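Local coordinates for protein regulator of nonsense transcripts 2 (Homo sapiens, PDB 4CEM) that acts in nonsense-mediated mRNA decay as a factor with three MIF4G domains, the first of which forms the present structure, at residues L98-V103 / K145-L150; C105-C110 / I153-I158; P122-V127 / V159-D164; A134-K139 / I171-K176. All blocks are in the same frame, centred on the assembly; numbering follows the deposited sequence.

Interaction 1: L98-V103 / K145-L150; sequences LKISDV and KLRTDL
Thr148 faces Leu98 and Val103 where the turn leading into helix 103-116 meets helix 143-158, in the all-helical MIF4G fold. The threonine gives its methyl to the contact: CG2 lies 3.6 Å from Val103 CG2, and the two side chains run antiparallel alongside one another. The same methyl also lies against Leu98, 4.0 Å from Leu98 CB and 3.6 Å from Leu98 O. The first torsion of Thr148 (chi1 -49°) swings CG2 opposite the backbone nitrogen and leaves OG1 beside it, where a weak hydrogen bond runs back to Thr144 O within the same helix. The hydroxyl is 3.5 Å from Leu98 O, and no hydrogen bond crosses between 98-103 and 145-150.

A second, more open contact lies one residue earlier on the helix. Arg147 extends from its backbone, then bends at its third torsion (chi3 88°), turning the guanidinium toward Ile100. The isoleucine comes to the edge of that flat group, in its plane, and the two side chains cross obliquely. Val191 and Ser194 of helix 189-204 also touch Arg147, and His198 of that helix touches Ile100, so helix 189-204 borders this side.

On the flank next to helix 120-137, Lys145 NZ forms a salt bridge with Asp149 OD1 at 2.9 Å, on the syn side of that oxygen, and donates to Val94 O in helix 86-95. At the arginine edge, the closest approach is Ile100 CD1 to Arg147 NH2, 3.6 Å.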
loop_
_atom_site.group_PDB
_atom_site.type_symbol
_atom_site.label_atom_id
_atom_site.label_comp_id
_atom_site.label_asym_id
_atom_site.label_seq_id
_atom_site.Cartn_x
_atom_site.Cartn_y
_atom_site.Cartn_z
ATOM N N LEU A 98 -6.894 5.882 7.740
ATOM C CA LEU A 98 -7.668 4.729 7.301
ATOM C C LEU A 98 -7.027 3.433 7.766
ATOM O O LEU A 98 -5.821 3.254 7.640
ATOM C CB LEU A 98 -7.747 4.714 5.773
ATOM C CG LEU A 98 -8.424 5.902 5.090
ATOM C CD1 LEU A 98 -8.024 5.985 3.621
ATOM C CD2 LEU A 98 -9.933 5.799 5.231
ATOM N N LYS A 99 -7.831 2.518 8.287
ATOM C CA LYS A 99 -7.352 1.168 8.530
ATOM C C LYS A 99 -7.247 0.430 7.204
ATOM O O LYS A 99 -7.905 0.774 6.218
ATOM C CB LYS A 99 -8.295 0.396 9.443
ATOM C CG LYS A 99 -8.472 1.010 10.818
ATOM C CD LYS A 99 -9.722 0.472 11.504
ATOM C CE LYS A 99 -10.274 1.468 12.512
ATOM N NZ LYS A 99 -11.751 1.571 12.376
ATOM N N ILE A 100 -6.431 -0.611 7.203
ATOM C CA ILE A 100 -6.264 -1.462 6.033
ATOM C C ILE A 100 -7.625 -1.782 5.403
ATOM O O ILE A 100 -7.782 -1.701 4.192
ATOM C CB ILE A 100 -5.535 -2.769 6.419
ATOM C CG1 ILE A 100 -4.109 -2.474 6.925
ATOM C CG2 ILE A 100 -5.474 -3.719 5.239
ATOM C CD1 ILE A 100 -3.733 -3.220 8.195
ATOM N N SER A 101 -8.610 -2.106 6.235
ATOM C CA SER A 101 -9.926 -2.531 5.758
ATOM C C SER A 101 -10.850 -1.396 5.293
ATOM O O SER A 101 -11.941 -1.663 4.788
ATOM C CB SER A 101 -10.644 -3.334 6.853
ATOM O OG SER A 101 -10.942 -2.529 7.984
ATOM N N ASP A 102 -10.432 -0.144 5.475
ATOM C CA ASP A 102 -11.260 1.013 5.126
ATOM C C ASP A 102 -10.915 1.621 3.758
ATOM O O ASP A 102 -11.686 2.425 3.232
ATOM C CB ASP A 102 -11.127 2.101 6.207
ATOM C CG ASP A 102 -11.841 1.743 7.510
ATOM O OD1 ASP A 102 -12.950 1.165 7.461
ATOM O OD2 ASP A 102 -11.295 2.066 8.589
ATOM N N VAL A 103 -9.770 1.249 3.183
ATOM C CA VAL A 103 -9.285 1.892 1.954
ATOM C C VAL A 103 -10.241 1.719 0.764
ATOM O O VAL A 103 -10.445 2.659 -0.008
ATOM C CB VAL A 103 -7.881 1.398 1.566
ATOM C CG1 VAL A 103 -7.443 2.005 0.241
ATOM C CG2 VAL A 103 -6.875 1.731 2.657
ATOM N N LYS A 145 0.894 5.702 8.527
ATOM C CA LYS A 145 0.120 6.475 7.546
ATOM C C LYS A 145 0.707 6.348 6.135
ATOM O O LYS A 145 -0.042 6.167 5.167
ATOM C CB LYS A 145 0.038 7.945 7.977
ATOM C CG LYS A 145 -0.702 8.885 7.028
ATOM C CD LYS A 145 -2.191 8.588 6.937
ATOM C CE LYS A 145 -2.985 9.802 6.458
ATOM N NZ LYS A 145 -2.387 10.484 5.270
ATOM N N LEU A 146 2.033 6.448 6.013
ATOM C CA LEU A 146 2.697 6.251 4.718
ATOM C C LEU A 146 2.379 4.873 4.122
ATOM O O LEU A 146 2.259 4.738 2.906
ATOM C CB LEU A 146 4.216 6.423 4.830
ATOM C CG LEU A 146 5.038 6.157 3.555
ATOM C CD1 LEU A 146 4.712 7.148 2.439
ATOM C CD2 LEU A 146 6.520 6.185 3.874
ATOM N N ARG A 147 2.239 3.855 4.969
ATOM C CA ARG A 147 1.874 2.529 4.479
ATOM C C ARG A 147 0.545 2.582 3.739
ATOM O O ARG A 147 0.461 2.227 2.559
ATOM C CB ARG A 147 1.789 1.511 5.614
ATOM C CG ARG A 147 1.603 0.093 5.104
ATOM C CD ARG A 147 1.848 -0.958 6.169
ATOM N NE ARG A 147 0.624 -1.223 6.915
ATOM C CZ ARG A 147 0.364 -0.809 8.153
ATOM N NH1 ARG A 147 1.248 -0.102 8.855
ATOM N NH2 ARG A 147 -0.804 -1.121 8.702
ATOM N N THR A 148 -0.485 3.046 4.439
ATOM C CA THR A 148 -1.813 3.152 3.859
ATOM C C THR A 148 -1.812 4.121 2.682
ATOM O O THR A 148 -2.376 3.821 1.629
ATOM C CB THR A 148 -2.842 3.594 4.911
ATOM O OG1 THR A 148 -2.704 2.775 6.074
ATOM C CG2 THR A 148 -4.255 3.448 4.376
ATOM N N ASP A 149 -1.164 5.270 2.857
ATOM C CA ASP A 149 -1.098 6.274 1.798
ATOM C C ASP A 149 -0.618 5.663 0.494
ATOM O O ASP A 149 -1.215 5.881 -0.566
ATOM C CB ASP A 149 -0.158 7.429 2.177
ATOM C CG ASP A 149 -0.774 8.402 3.175
ATOM O OD1 ASP A 149 -1.889 8.137 3.672
ATOM O OD2 ASP A 149 -0.129 9.442 3.458
ATOM N N LEU A 150 0.465 4.897 0.573
ATOM C CA LEU A 150 1.046 4.296 -0.621
ATOM C C LEU A 150 0.039 3.352 -1.275
ATOM O O LEU A 150 -0.158 3.388 -2.485
ATOM C CB LEU A 150 2.348 3.568 -0.298
ATOM C CG LEU A 150 3.202 3.220 -1.521
ATOM C CD1 LEU A 150 3.799 4.476 -2.134
ATOM C CD2 LEU A 150 4.302 2.231 -1.161
#

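Interaction 2: C105-C110 / I153-I158; sequences CAVHLC and IAELTI
Val107 packs on Glu155 and Leu156 on Cys110 where helix 103-116 lies against helix 143-158, a helix-on-helix packing of the all-helical MIF4G domain. Val107 and Leu156 give up the largest areas, with Glu155 next, and the CA atoms of Val107 and Leu156 come nearest, 6.6 Å apart. Both helices press apolar surface together, and every residue that touches is buried.

Val107 projects at its partner helix with CG2 in front, 3.8 Å from Glu155 CB, the two side chains standing crosswise to each other. Only the root of the glutamate is used here. Its chain bends at the second torsion (chi2 -57°), carrying the carboxylate off to Arg25 of helix 6-33, where OE2 forms a salt bridge; that charge is thus paired within the chain, and the methylene is left to the valine.

Leu156 sets out across the line between the helices, yet its CD2 methyl ends over Cys110, 3.8 Å from Cys110 CB and 4.0 Å from Cys110 SG. The cysteine therefore meets the methyl with both its side-chain atoms, as an apolar surface. Behind this layer Thr157 OG1 bonds Ile153 O at 2.7 Å, and the backbone N of Thr157 reaches the same oxygen from the opposite face of the carbonyl plane.

Helix 120-137 closes one flank, with Leu124 and Trp128 on Leu156 and Phe120 on Cys110, while Phe195, Cys199 and Ile203 of helix 189-204 pack on Ala154. Arg29 of helix 6-33 bonds Ile158 O at the end of helix 143-158.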
loop_
_atom_site.group_PDB
_atom_site.type_symbol
_atom_site.label_atom_id
_atom_site.label_comp_id
_atom_site.label_asym_id
_atom_site.label_seq_id
_atom_site.Cartn_x
_atom_site.Cartn_y
_atom_site.Cartn_z
ATOM N N CYS A 105 -13.478 1.595 0.862
ATOM C CA CYS A 105 -14.551 2.575 1.032
ATOM C C CYS A 105 -14.104 3.958 0.566
ATOM O O CYS A 105 -14.808 4.618 -0.203
ATOM C CB CYS A 105 -15.016 2.651 2.484
ATOM S SG CYS A 105 -16.366 3.826 2.744
ATOM N N ALA A 106 -12.927 4.390 1.013
ATOM C CA ALA A 106 -12.399 5.696 0.613
ATOM C C ALA A 106 -12.318 5.807 -0.912
ATOM O O ALA A 106 -12.702 6.833 -1.495
ATOM C CB ALA A 106 -11.035 5.933 1.234
ATOM N N VAL A 107 -11.840 4.741 -1.554
ATOM C CA VAL A 107 -11.689 4.725 -3.005
ATOM C C VAL A 107 -13.066 4.810 -3.656
ATOM O O VAL A 107 -13.242 5.496 -4.670
ATOM C CB VAL A 107 -10.930 3.456 -3.492
ATOM C CG1 VAL A 107 -10.944 3.350 -5.009
ATOM C CG2 VAL A 107 -9.496 3.463 -2.984
ATOM N N HIS A 108 -14.041 4.124 -3.066
ATOM C CA HIS A 108 -15.422 4.208 -3.548
ATOM C C HIS A 108 -15.921 5.622 -3.501
ATOM O O HIS A 108 -16.533 6.088 -4.458
ATOM C CB HIS A 108 -16.344 3.269 -2.753
ATOM C CG HIS A 108 -17.824 3.566 -2.914
ATOM N ND1 HIS A 108 -18.536 3.157 -3.983
ATOM C CD2 HIS A 108 -18.715 4.236 -2.082
ATOM C CE1 HIS A 108 -19.811 3.556 -3.851
ATOM N NE2 HIS A 108 -19.921 4.216 -2.684
ATOM N N LEU A 109 -15.673 6.318 -2.389
ATOM C CA LEU A 109 -16.120 7.706 -2.242
ATOM C C LEU A 109 -15.356 8.600 -3.192
ATOM O O LEU A 109 -15.938 9.504 -3.776
ATOM C CB LEU A 109 -15.974 8.220 -0.806
ATOM C CG LEU A 109 -16.967 7.632 0.208
ATOM C CD1 LEU A 109 -16.644 8.075 1.633
ATOM C CD2 LEU A 109 -18.408 7.966 -0.159
ATOM N N CYS A 110 -14.060 8.340 -3.358
ATOM C CA CYS A 110 -13.264 9.101 -4.319
ATOM C C CYS A 110 -13.799 8.953 -5.757
ATOM O O CYS A 110 -13.717 9.894 -6.552
ATOM C CB CYS A 110 -11.788 8.703 -4.251
ATOM S SG CYS A 110 -10.901 9.272 -2.778
ATOM N N ILE A 153 -2.840 5.714 -2.835
ATOM C CA ILE A 153 -2.511 6.331 -4.135
ATOM C C ILE A 153 -2.334 5.283 -5.241
ATOM O O ILE A 153 -2.638 5.558 -6.420
ATOM C CB ILE A 153 -1.290 7.288 -4.087
ATOM C CG1 ILE A 153 0.001 6.539 -3.776
ATOM C CG2 ILE A 153 -1.519 8.414 -3.079
ATOM C CD1 ILE A 153 1.220 7.429 -3.820
ATOM N N ALA A 154 -1.868 4.090 -4.853
ATOM C CA ALA A 154 -1.833 2.925 -5.757
ATOM C C ALA A 154 -3.224 2.590 -6.307
ATOM O O ALA A 154 -3.408 2.570 -7.517
ATOM C CB ALA A 154 -1.241 1.715 -5.056
ATOM N N GLU A 155 -4.206 2.357 -5.434
ATOM C CA GLU A 155 -5.565 2.066 -5.909
ATOM C C GLU A 155 -6.100 3.189 -6.774
ATOM O O GLU A 155 -6.644 2.939 -7.854
ATOM C CB GLU A 155 -6.556 1.831 -4.762
ATOM C CG GLU A 155 -6.544 0.429 -4.179
ATOM C CD GLU A 155 -6.817 -0.668 -5.192
ATOM O OE1 GLU A 155 -7.553 -0.457 -6.175
ATOM O OE2 GLU A 155 -6.291 -1.765 -4.989
ATOM N N LEU A 156 -5.948 4.425 -6.298
ATOM C CA LEU A 156 -6.466 5.583 -7.023
ATOM C C LEU A 156 -5.928 5.641 -8.453
ATOM O O LEU A 156 -6.601 6.141 -9.357
ATOM C CB LEU A 156 -6.138 6.886 -6.287
ATOM C CG LEU A 156 -6.943 7.167 -5.019
ATOM C CD1 LEU A 156 -6.310 8.316 -4.258
ATOM C CD2 LEU A 156 -8.385 7.473 -5.376
ATOM N N THR A 157 -4.716 5.138 -8.656
ATOM C CA THR A 157 -4.174 5.035 -9.996
ATOM C C THR A 157 -4.819 3.843 -10.719
ATOM O O THR A 157 -5.387 3.997 -11.793
ATOM C CB THR A 157 -2.634 4.920 -9.971
ATOM O OG1 THR A 157 -2.091 5.908 -9.083
ATOM C CG2 THR A 157 -2.054 5.109 -11.364
ATOM N N ILE A 158 -4.776 2.666 -10.107
ATOM C CA ILE A 158 -5.314 1.451 -10.738
ATOM C C ILE A 158 -6.754 1.649 -11.171
ATOM O O ILE A 158 -7.167 1.212 -12.247
ATOM C CB ILE A 158 -5.293 0.242 -9.791
ATOM C CG1 ILE A 158 -3.864 -0.148 -9.443
ATOM C CG2 ILE A 158 -5.992 -0.938 -10.449
ATOM C CD1 ILE A 158 -3.779 -1.134 -8.313
#

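Interaction 3: P122-V127 / V159-D164; sequences PSLLQV and VGIFTD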
loop_
_atom_site.group_PDB
_atom_site.type_symbol
_atom_site.label_atom_id
_atom_site.label_comp_id
_atom_site.label_asym_id
_atom_site.label_seq_id
_atom_site.Cartn_x
_atom_site.Cartn_y
_atom_site.Cartn_z
ATOM N N PRO A 122 -7.597 16.501 -10.144
ATOM C CA PRO A 122 -6.473 17.459 -10.065
ATOM C C PRO A 122 -6.191 17.966 -8.643
ATOM O O PRO A 122 -5.031 18.018 -8.226
ATOM C CB PRO A 122 -6.931 18.608 -10.960
ATOM C CG PRO A 122 -7.921 18.000 -11.896
ATOM C CD PRO A 122 -8.637 16.964 -11.080
ATOM N N SER A 123 -7.243 18.305 -7.901
ATOM C CA SER A 123 -7.098 18.681 -6.487
ATOM C C SER A 123 -6.534 17.550 -5.633
ATOM O O SER A 123 -5.601 17.771 -4.857
ATOM C CB SER A 123 -8.437 19.118 -5.908
ATOM O OG SER A 123 -9.133 19.927 -6.839
ATOM N N LEU A 124 -7.097 16.347 -5.771
ATOM C CA LEU A 124 -6.626 15.178 -5.003
ATOM C C LEU A 124 -5.143 14.939 -5.259
ATOM O O LEU A 124 -4.345 14.828 -4.321
ATOM C CB LEU A 124 -7.431 13.920 -5.358
ATOM C CG LEU A 124 -7.197 12.685 -4.476
ATOM C CD1 LEU A 124 -7.726 12.915 -3.070
ATOM C CD2 LEU A 124 -7.824 11.432 -5.079
ATOM N N LEU A 125 -4.777 14.881 -6.536
ATOM C CA LEU A 125 -3.384 14.711 -6.925
ATOM C C LEU A 125 -2.536 15.799 -6.298
ATOM O O LEU A 125 -1.574 15.510 -5.592
ATOM C CB LEU A 125 -3.242 14.769 -8.446
ATOM C CG LEU A 125 -1.828 14.721 -9.016
ATOM C CD1 LEU A 125 -1.153 13.414 -8.638
ATOM C CD2 LEU A 125 -1.867 14.913 -10.530
ATOM N N GLN A 126 -2.908 17.050 -6.546
ATOM C CA GLN A 126 -2.104 18.187 -6.105
ATOM C C GLN A 126 -1.909 18.168 -4.587
ATOM O O GLN A 126 -0.795 18.347 -4.100
ATOM C CB GLN A 126 -2.729 19.499 -6.593
ATOM C CG GLN A 126 -1.896 20.742 -6.320
ATOM C CD GLN A 126 -2.460 21.603 -5.196
ATOM O OE1 GLN A 126 -1.577 22.079 -4.315
ATOM N NE2 GLN A 126 -3.672 21.849 -5.125
ATOM N N VAL A 127 -2.977 17.876 -3.852
ATOM C CA VAL A 127 -2.914 17.831 -2.389
ATOM C C VAL A 127 -2.103 16.651 -1.848
ATOM O O VAL A 127 -1.499 16.765 -0.779
ATOM C CB VAL A 127 -4.321 17.818 -1.759
ATOM C CG1 VAL A 127 -4.227 17.808 -0.239
ATOM C CG2 VAL A 127 -5.116 19.026 -2.226
ATOM N N VAL A 159 -7.498 2.336 -10.324
ATOM C CA VAL A 159 -8.924 2.578 -10.522
ATOM C C VAL A 159 -9.191 3.749 -11.483
ATOM O O VAL A 159 -10.336 4.085 -11.754
ATOM C CB VAL A 159 -9.572 2.763 -9.123
ATOM C CG1 VAL A 159 -10.519 3.954 -9.053
ATOM C CG2 VAL A 159 -10.196 1.451 -8.671
ATOM N N GLY A 160 -8.134 4.368 -12.008
ATOM C CA GLY A 160 -8.266 5.367 -13.072
ATOM C C GLY A 160 -8.706 6.773 -12.673
ATOM O O GLY A 160 -9.007 7.592 -13.541
ATOM N N ILE A 161 -8.748 7.058 -11.372
ATOM C CA ILE A 161 -9.003 8.414 -10.892
ATOM C C ILE A 161 -7.811 9.294 -11.256
ATOM O O ILE A 161 -7.985 10.402 -11.762
ATOM C CB ILE A 161 -9.274 8.434 -9.376
ATOM C CG1 ILE A 161 -10.633 7.777 -9.091
ATOM C CG2 ILE A 161 -9.267 9.860 -8.841
ATOM C CD1 ILE A 161 -10.879 7.441 -7.639
ATOM N N PHE A 162 -6.604 8.786 -11.010
ATOM C CA PHE A 162 -5.381 9.340 -11.600
ATOM C C PHE A 162 -5.024 8.620 -12.900
ATOM O O PHE A 162 -5.199 7.409 -13.013
ATOM C CB PHE A 162 -4.196 9.203 -10.645
ATOM C CG PHE A 162 -4.383 9.883 -9.328
ATOM C CD1 PHE A 162 -5.205 10.996 -9.192
ATOM C CD2 PHE A 162 -3.695 9.430 -8.214
ATOM C CE1 PHE A 162 -5.363 11.614 -7.961
ATOM C CE2 PHE A 162 -3.844 10.052 -6.985
ATOM C CZ PHE A 162 -4.681 11.146 -6.862
ATOM N N THR A 163 -4.482 9.362 -13.861
ATOM C CA THR A 163 -4.033 8.783 -15.114
ATOM C C THR A 163 -2.774 8.008 -14.831
ATOM O O THR A 163 -2.171 8.183 -13.783
ATOM C CB THR A 163 -3.708 9.856 -16.164
ATOM O OG1 THR A 163 -2.611 10.674 -15.703
ATOM C CG2 THR A 163 -4.940 10.716 -16.471
ATOM N N ASP A 164 -2.370 7.151 -15.758
ATOM C CA ASP A 164 -1.161 6.369 -15.560
ATOM C C ASP A 164 0.026 7.283 -15.272
ATOM O O ASP A 164 0.721 7.083 -14.277
ATOM C CB ASP A 164 -0.868 5.494 -16.779
ATOM C CG ASP A 164 -1.815 4.299 -16.902
ATOM O OD1 ASP A 164 -2.727 4.116 -16.068
ATOM O OD2 ASP A 164 -1.633 3.525 -17.858
#
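Phe162 and Leu124 are brought together by their first torsions: the ring carbon CG of Phe162 lies beside its own backbone nitrogen (chi1 -59°), sending the ring to helix 120-137, while Leu124 turns CG opposite its nitrogen (chi1 -171°) and extends CD2 out to the ring. Leu124 runs roughly perpendicular to the phenylalanine side chain. Leu124 CD2 is 3.6 Å from Phe162 CZ, and Leu124 CG is 3.8 Å from that carbon. One residue on, Leu125 meets the neighbouring carbon with its root, CB lying 3.8 Å from Phe162 CE1, and the amide N of Leu125 is 3.6 Å from CE1. The end of the ring therefore rests against consecutive residues of one helical turn. Ile161 adds a lighter touch, CG2 being 4.3 Å from Leu124 CD2.

The ring is carried by the short connection between helix 143-158 and helix 164-181. Gly160, with positive phi (79°), ends the first helix in a Schellman motif, and Thr163 is the N-cap of the second, its hydroxyl oxygen capping a backbone nitrogen. Glu166 accepts a hydrogen bond from Thr163 N, as in the return half of a capping box. Between these two signals, Ile161 and Phe162 turn inward, and Phe162 is held in addition by a backbone hydrogen bond with Leu156. The apolar layer continues beyond the pair: Leu156 of helix 143-158 touches Leu124, Ile161 and Phe162, Val90 of helix 86-95 packs on Leu124, and Cys110 of helix 103-116 reaches Ile161.

Interaction 4: A134-K139 / I171-K176; sequences ARKEEK and IYEQLK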
loop_
_atom_site.group_PDB
_atom_site.type_symbol
_atom_site.label_atom_id
_atom_site.label_comp_id
_atom_site.label_asym_id
_atom_site.label_seq_id
_atom_site.Cartn_x
_atom_site.Cartn_y
_atom_site.Cartn_z
ATOM N N ALA A 134 5.281 18.154 2.803
ATOM C CA ALA A 134 5.256 18.332 4.253
ATOM C C ALA A 134 6.004 17.222 4.992
ATOM O O ALA A 134 6.703 17.491 5.960
ATOM C CB ALA A 134 3.821 18.415 4.745
ATOM N N ARG A 135 5.856 15.982 4.531
ATOM C CA ARG A 135 6.541 14.841 5.143
ATOM C C ARG A 135 8.055 14.938 5.051
ATOM O O ARG A 135 8.744 14.726 6.041
ATOM C CB ARG A 135 6.120 13.526 4.482
ATOM C CG ARG A 135 4.778 12.988 4.942
ATOM C CD ARG A 135 4.757 11.464 4.913
ATOM N NE ARG A 135 3.555 10.923 5.545
ATOM C CZ ARG A 135 3.315 10.925 6.858
ATOM N NH1 ARG A 135 4.186 11.446 7.722
ATOM N NH2 ARG A 135 2.186 10.402 7.313
ATOM N N LYS A 136 8.556 15.250 3.858
ATOM C CA LYS A 136 10.000 15.204 3.559
ATOM C C LYS A 136 10.915 15.985 4.521
ATOM O O LYS A 136 12.074 15.605 4.703
ATOM C CB LYS A 136 10.271 15.626 2.099
ATOM C CG LYS A 136 10.287 14.453 1.126
ATOM C CD LYS A 136 10.022 14.859 -0.320
ATOM C CE LYS A 136 10.015 13.641 -1.243
ATOM N NZ LYS A 136 9.070 13.757 -2.392
ATOM N N GLU A 137 10.409 17.058 5.133
ATOM C CA GLU A 137 11.216 17.873 6.060
ATOM C C GLU A 137 10.701 17.899 7.514
ATOM O O GLU A 137 11.444 18.269 8.427
ATOM C CB GLU A 137 11.395 19.282 5.488
ATOM C CG GLU A 137 12.459 19.323 4.397
ATOM C CD GLU A 137 12.209 20.380 3.338
ATOM O OE1 GLU A 137 11.773 21.494 3.695
ATOM O OE2 GLU A 137 12.465 20.097 2.146
ATOM N N GLU A 138 9.445 17.507 7.723
ATOM C CA GLU A 138 8.979 17.064 9.039
ATOM C C GLU A 138 9.783 15.815 9.405
ATOM O O GLU A 138 10.098 14.998 8.537
ATOM C CB GLU A 138 7.486 16.730 8.990
ATOM C CG GLU A 138 6.924 16.010 10.214
ATOM C CD GLU A 138 6.168 14.741 9.852
ATOM O OE1 GLU A 138 5.333 14.776 8.919
ATOM O OE2 GLU A 138 6.420 13.700 10.495
ATOM N N LYS A 139 10.124 15.667 10.681
ATOM C CA LYS A 139 10.913 14.520 11.123
ATOM C C LYS A 139 10.150 13.675 12.140
ATOM O O LYS A 139 9.064 14.056 12.584
ATOM C CB LYS A 139 12.287 14.983 11.618
ATOM C CG LYS A 139 13.234 15.268 10.455
ATOM C CD LYS A 139 14.329 16.267 10.793
ATOM C CE LYS A 139 15.073 16.702 9.538
ATOM N NZ LYS A 139 16.101 17.740 9.823
ATOM N N ILE A 171 3.654 7.395 -7.459
ATOM C CA ILE A 171 4.038 6.195 -6.699
ATOM C C ILE A 171 5.538 5.925 -6.831
ATOM O O ILE A 171 6.213 5.644 -5.844
ATOM C CB ILE A 171 3.269 4.933 -7.160
ATOM C CG1 ILE A 171 1.767 5.071 -6.933
ATOM C CG2 ILE A 171 3.742 3.693 -6.409
ATOM C CD1 ILE A 171 0.960 4.130 -7.800
ATOM N N TYR A 172 6.053 6.005 -8.053
ATOM C CA TYR A 172 7.486 5.802 -8.298
ATOM C C TYR A 172 8.305 6.721 -7.404
ATOM O O TYR A 172 9.245 6.281 -6.746
ATOM C CB TYR A 172 7.836 6.059 -9.770
ATOM C CG TYR A 172 9.196 5.529 -10.182
ATOM C CD1 TYR A 172 9.379 4.175 -10.451
ATOM C CD2 TYR A 172 10.299 6.376 -10.302
ATOM C CE1 TYR A 172 10.618 3.674 -10.824
ATOM C CE2 TYR A 172 11.542 5.883 -10.676
ATOM C CZ TYR A 172 11.697 4.529 -10.937
ATOM O OH TYR A 172 12.920 4.013 -11.312
ATOM N N GLU A 173 7.927 7.997 -7.381
ATOM C CA GLU A 173 8.568 8.988 -6.518
ATOM C C GLU A 173 8.668 8.537 -5.069
ATOM O O GLU A 173 9.747 8.584 -4.478
ATOM C CB GLU A 173 7.813 10.322 -6.560
ATOM C CG GLU A 173 8.504 11.427 -7.345
ATOM C CD GLU A 173 8.172 12.805 -6.794
ATOM O OE1 GLU A 173 6.984 13.064 -6.492
ATOM O OE2 GLU A 173 9.108 13.619 -6.644
ATOM N N GLN A 174 7.550 8.109 -4.490
ATOM C CA GLN A 174 7.536 7.780 -3.069
ATOM C C GLN A 174 8.285 6.488 -2.799
ATOM O O GLN A 174 8.866 6.328 -1.730
ATOM C CB GLN A 174 6.110 7.689 -2.522
ATOM C CG GLN A 174 5.219 8.882 -2.839
ATOM C CD GLN A 174 5.929 10.220 -2.717
ATOM O OE1 GLN A 174 5.953 11.021 -3.664
ATOM N NE2 GLN A 174 6.525 10.466 -1.555
ATOM N N LEU A 175 8.277 5.571 -3.765
ATOM C CA LEU A 175 9.030 4.318 -3.635
ATOM C C LEU A 175 10.533 4.566 -3.632
ATOM O O LEU A 175 11.261 3.991 -2.819
ATOM C CB LEU A 175 8.684 3.318 -4.755
ATOM C CG LEU A 175 7.850 2.072 -4.425
ATOM C CD1 LEU A 175 8.187 0.967 -5.417
ATOM C CD2 LEU A 175 8.070 1.571 -3.005
ATOM N N LYS A 176 10.992 5.406 -4.558
ATOM C CA LYS A 176 12.395 5.821 -4.601
ATOM C C LYS A 176 12.898 6.242 -3.223
ATOM O O LYS A 176 13.996 5.865 -2.827
ATOM C CB LYS A 176 12.613 6.969 -5.602
ATOM C CG LYS A 176 13.362 6.575 -6.871
ATOM C CD LYS A 176 13.989 7.782 -7.565
ATOM C CE LYS A 176 15.161 7.380 -8.456
ATOM N NZ LYS A 176 16.135 8.491 -8.664
#
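Lys136, near the end of helix 120-137, reaches across to Glu173 and Gln174 of helix 164-181 in the MIF4G domain, and only its tip arrives. The backbones stay well apart, with CA atoms 10.3 Å from Lys136 to Gln174. CB starts out toward the other helix, but Lys136 CB is still 7.3 Å from Gln174 NE2. From CG onward the chain is drawn out almost straight (chi3 -179°), so CG and CD merely carry the group across the gap; Lys136 CD is 5.7 Å from Gln174 NE2. CE comes closer, 4.7 Å from Gln174 NE2.

The ammonium nitrogen makes the contact. Lys136 NZ lies 4.2 Å from Gln174 NE2 and 4.3 Å from Gln174 OE1, so it stands nearly as far from one end of the amide as from the other. NZ and NE2 both carry N-H groups, so the nearer of these approaches offers no acceptor. The carboxylate of Glu173 brings OE2 to 4.3 Å from Lys136 NZ. Gln174 packs on Leu150 and Arg135 on Lys145, both of helix 143-158, so that helix neighbours both segments.

None of these separations amounts to a hydrogen bond or a salt bridge. With Lys136 and Glu173 both exposed, the link is probably a loose, solvent-screened attraction of opposite charges.

In the fold
Helix 143-158 ties the set together: interactions 1 and 2 both use it, with centres 11 Å apart, and Leu98 CD1 touches Ala106 CB at 3.8 Å between them. Interaction 3 follows where that helix ends. Its centre is 9 Å from that of interaction 2; Leu156 CD1 to Leu124 CD2 at 3.6 Å and a probable hydrogen bond between Leu156 O and Phe162 N, 3.1 Å, join the two directly. Interaction 4 is only partly buried, 16 Å from interaction 1 and 19 Å from interaction 2 between centres, yet it touches both, Leu150 CD1 to Gln174 CB at 4.0 Å and Ala154 CA to Ile171 CD1 at 3.7 Å. Interactions 3 and 4 share helix 120-137 without touching, their nearest atoms about 7 Å apart.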